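Local atomic coordinates of Di-haem cytochrome c peroxidase family protein (Burkholderia thailandensis E264, PDB entry 6NX0), a protein that is a diheme enzyme of the cytochrome c peroxidase family that displays an unusually stable bis-Fe(IV) state and probably reduces hydrogen peroxide. Residues T62-G67 and R171-Q176. Sequence-based numbering, arbitrary orientation.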
loop_
_atom_site.group_PDB
_atom_site.type_symbol
_atom_site.label_atom_id
_atom_site.label_comp_id
_atom_site.label_asym_id
_atom_site.label_seq_id
_atom_site.Cartn_x
_atom_site.Cartn_y
_atom_site.Cartn_z
ATOM N N THR A 62 4.070 -5.660 23.725
ATOM C CA THR A 62 3.022 -5.259 22.808
ATOM C C THR A 62 2.943 -6.303 21.701
ATOM O O THR A 62 3.943 -6.950 21.371
ATOM C CB THR A 62 3.306 -3.838 22.264
ATOM O OG1 THR A 62 2.109 -3.286 21.707
ATOM C CG2 THR A 62 4.414 -3.843 21.242
ATOM N N VAL A 63 1.743 -6.481 21.154
ATOM C CA VAL A 63 1.515 -7.417 20.053
ATOM C C VAL A 63 1.303 -6.602 18.781
ATOM O O VAL A 63 0.323 -5.854 18.675
ATOM C CB VAL A 63 0.315 -8.332 20.318
ATOM C CG1 VAL A 63 0.097 -9.266 19.152
ATOM C CG2 VAL A 63 0.535 -9.139 21.613
ATOM N N LEU A 64 2.209 -6.773 17.819
ATOM C CA LEU A 64 2.211 -5.946 16.610
ATOM C C LEU A 64 1.505 -6.583 15.415
ATOM O O LEU A 64 1.106 -5.854 14.501
ATOM C CB LEU A 64 3.643 -5.603 16.214
ATOM C CG LEU A 64 4.402 -4.749 17.234
ATOM C CD1 LEU A 64 5.839 -4.570 16.802
ATOM C CD2 LEU A 64 3.707 -3.400 17.441
ATOM N N LEU A 65 1.370 -7.907 15.384
ATOM C CA LEU A 65 0.604 -8.656 14.392
ATOM C C LEU A 65 -0.308 -9.656 15.087
ATOM O O LEU A 65 0.042 -10.165 16.156
ATOM C CB LEU A 65 1.518 -9.421 13.431
ATOM C CG LEU A 65 2.213 -8.597 12.346
ATOM C CD1 LEU A 65 3.234 -9.432 11.588
ATOM C CD2 LEU A 65 1.186 -8.007 11.408
ATOM N N PRO A 66 -1.457 -9.975 14.492
ATOM C CA PRO A 66 -2.406 -10.889 15.141
ATOM C C PRO A 66 -1.752 -12.208 15.524
ATOM O O PRO A 66 -1.027 -12.817 14.735
ATOM C CB PRO A 66 -3.490 -11.084 14.077
ATOM C CG PRO A 66 -3.399 -9.862 13.224
ATOM C CD PRO A 66 -1.965 -9.493 13.195
ATOM N N GLY A 67 -2.000 -12.632 16.760
ATOM C CA GLY A 67 -1.480 -13.877 17.273
ATOM C C GLY A 67 0.017 -13.956 17.417
ATOM O O GLY A 67 0.518 -15.016 17.802
ATOM N N ARG A 171 1.175 -3.176 13.319
ATOM C CA ARG A 171 0.890 -1.919 13.989
ATOM C C ARG A 171 2.124 -1.017 13.924
ATOM O O ARG A 171 3.256 -1.473 13.753
ATOM C CB ARG A 171 0.464 -2.167 15.445
ATOM C CG ARG A 171 -0.963 -2.735 15.606
ATOM C CD ARG A 171 -1.413 -2.861 17.112
ATOM N NE ARG A 171 -0.938 -1.707 17.885
ATOM C CZ ARG A 171 -0.201 -1.763 18.996
ATOM N NH1 ARG A 171 0.105 -2.926 19.567
ATOM N NH2 ARG A 171 0.209 -0.632 19.564
ATOM N N ARG A 172 1.896 0.289 14.099
ATOM C CA ARG A 172 2.994 1.241 14.092
ATOM C C ARG A 172 3.965 0.963 15.226
ATOM O O ARG A 172 3.553 0.691 16.352
ATOM C CB ARG A 172 2.476 2.683 14.234
ATOM C CG ARG A 172 1.639 3.228 13.088
ATOM C CD ARG A 172 1.274 4.687 13.390
ATOM N NE ARG A 172 0.325 4.775 14.494
ATOM C CZ ARG A 172 -0.957 5.104 14.400
ATOM N NH1 ARG A 172 -1.509 5.416 13.236
ATOM N NH2 ARG A 172 -1.700 5.152 15.499
ATOM N N HIS A 173 5.253 1.036 14.912
ATOM C CA HIS A 173 6.292 0.858 15.921
ATOM C C HIS A 173 7.604 1.429 15.416
ATOM O O HIS A 173 7.793 1.680 14.225
ATOM C CB HIS A 173 6.453 -0.627 16.300
ATOM C CG HIS A 173 6.927 -1.512 15.180
ATOM N ND1 HIS A 173 6.081 -1.978 14.193
ATOM C CD2 HIS A 173 8.143 -2.037 14.911
ATOM C CE1 HIS A 173 6.759 -2.762 13.373
ATOM N NE2 HIS A 173 8.013 -2.816 13.785
ATOM N N PHE A 174 8.525 1.638 16.353
ATOM C CA PHE A 174 9.891 1.995 16.030
ATOM C C PHE A 174 10.823 0.842 16.376
ATOM O O PHE A 174 10.545 0.061 17.286
ATOM C CB PHE A 174 10.350 3.236 16.804
ATOM C CG PHE A 174 9.798 4.531 16.277
ATOM C CD1 PHE A 174 8.556 4.968 16.686
ATOM C CD2 PHE A 174 10.533 5.310 15.414
ATOM C CE1 PHE A 174 8.043 6.179 16.216
ATOM C CE2 PHE A 174 10.009 6.527 14.933
ATOM C CZ PHE A 174 8.779 6.939 15.349
ATOM N N TYR A 175 11.916 0.750 15.629
ATOM C CA TYR A 175 12.926 -0.283 15.826
ATOM C C TYR A 175 14.257 0.234 15.305
ATOM O O TYR A 175 14.322 0.750 14.187
ATOM C CB TYR A 175 12.529 -1.568 15.105
ATOM C CG TYR A 175 13.645 -2.574 15.020
ATOM C CD1 TYR A 175 14.084 -3.233 16.160
ATOM C CD2 TYR A 175 14.244 -2.879 13.810
ATOM C CE1 TYR A 175 15.111 -4.162 16.097
ATOM C CE2 TYR A 175 15.271 -3.793 13.737
ATOM C CZ TYR A 175 15.695 -4.439 14.880
ATOM O OH TYR A 175 16.714 -5.363 14.797
ATOM N N GLN A 176 15.320 0.059 16.095
ATOM C CA GLN A 176 16.649 0.567 15.740
ATOM C C GLN A 176 17.503 -0.479 15.028
ATOM O O GLN A 176 17.768 -1.552 15.572
ATOM C CB GLN A 176 17.375 1.063 16.992
HETATM O O HOH W 1 1.235 -0.421 22.269
#
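Thr62 meets the guanidinium of Arg171 through its hydroxyl. Thr62 OG1 stands anti to the backbone N (chi1 -162°) and accepts a fairly straight hydrogen bond from Arg171 NH1 at 3.0 Å, close to the guanidinium plane. A water also bonds to Thr62 OG1 and accepts from Arg171 NH2, 2.9 Å away; hydroxyl and water both lie at the guanidinium edge, in plane. Val63 O takes a second, more bent bond from Arg171 NH1 at 3.1 Å, with the donor well above the carbonyl plane. NH1 is thus gripped twice, and Arg171 NE makes a salt bridge to Asp196. The contact joins the end of strand 61-62, an outer strand of a three-stranded antiparallel sheet, and the loop after it, to the lead-in and first residue of strand 173-175, which pairs with 184-186. At Leu64 the backbones meet: Arg171 N donates to Leu64 O at 2.9 Å. Leu64 CD1 sits over the centre of the His173 ring in a CH-pi contact, 3.7 Å from the centroid. The ring's rotation is fixed by a nearly straight bond from His173 ND1 to Arg171 O, 2.9 Å long and in the ring plane. Leu64 CD2 packs on Arg171 CB at 4.0 Å.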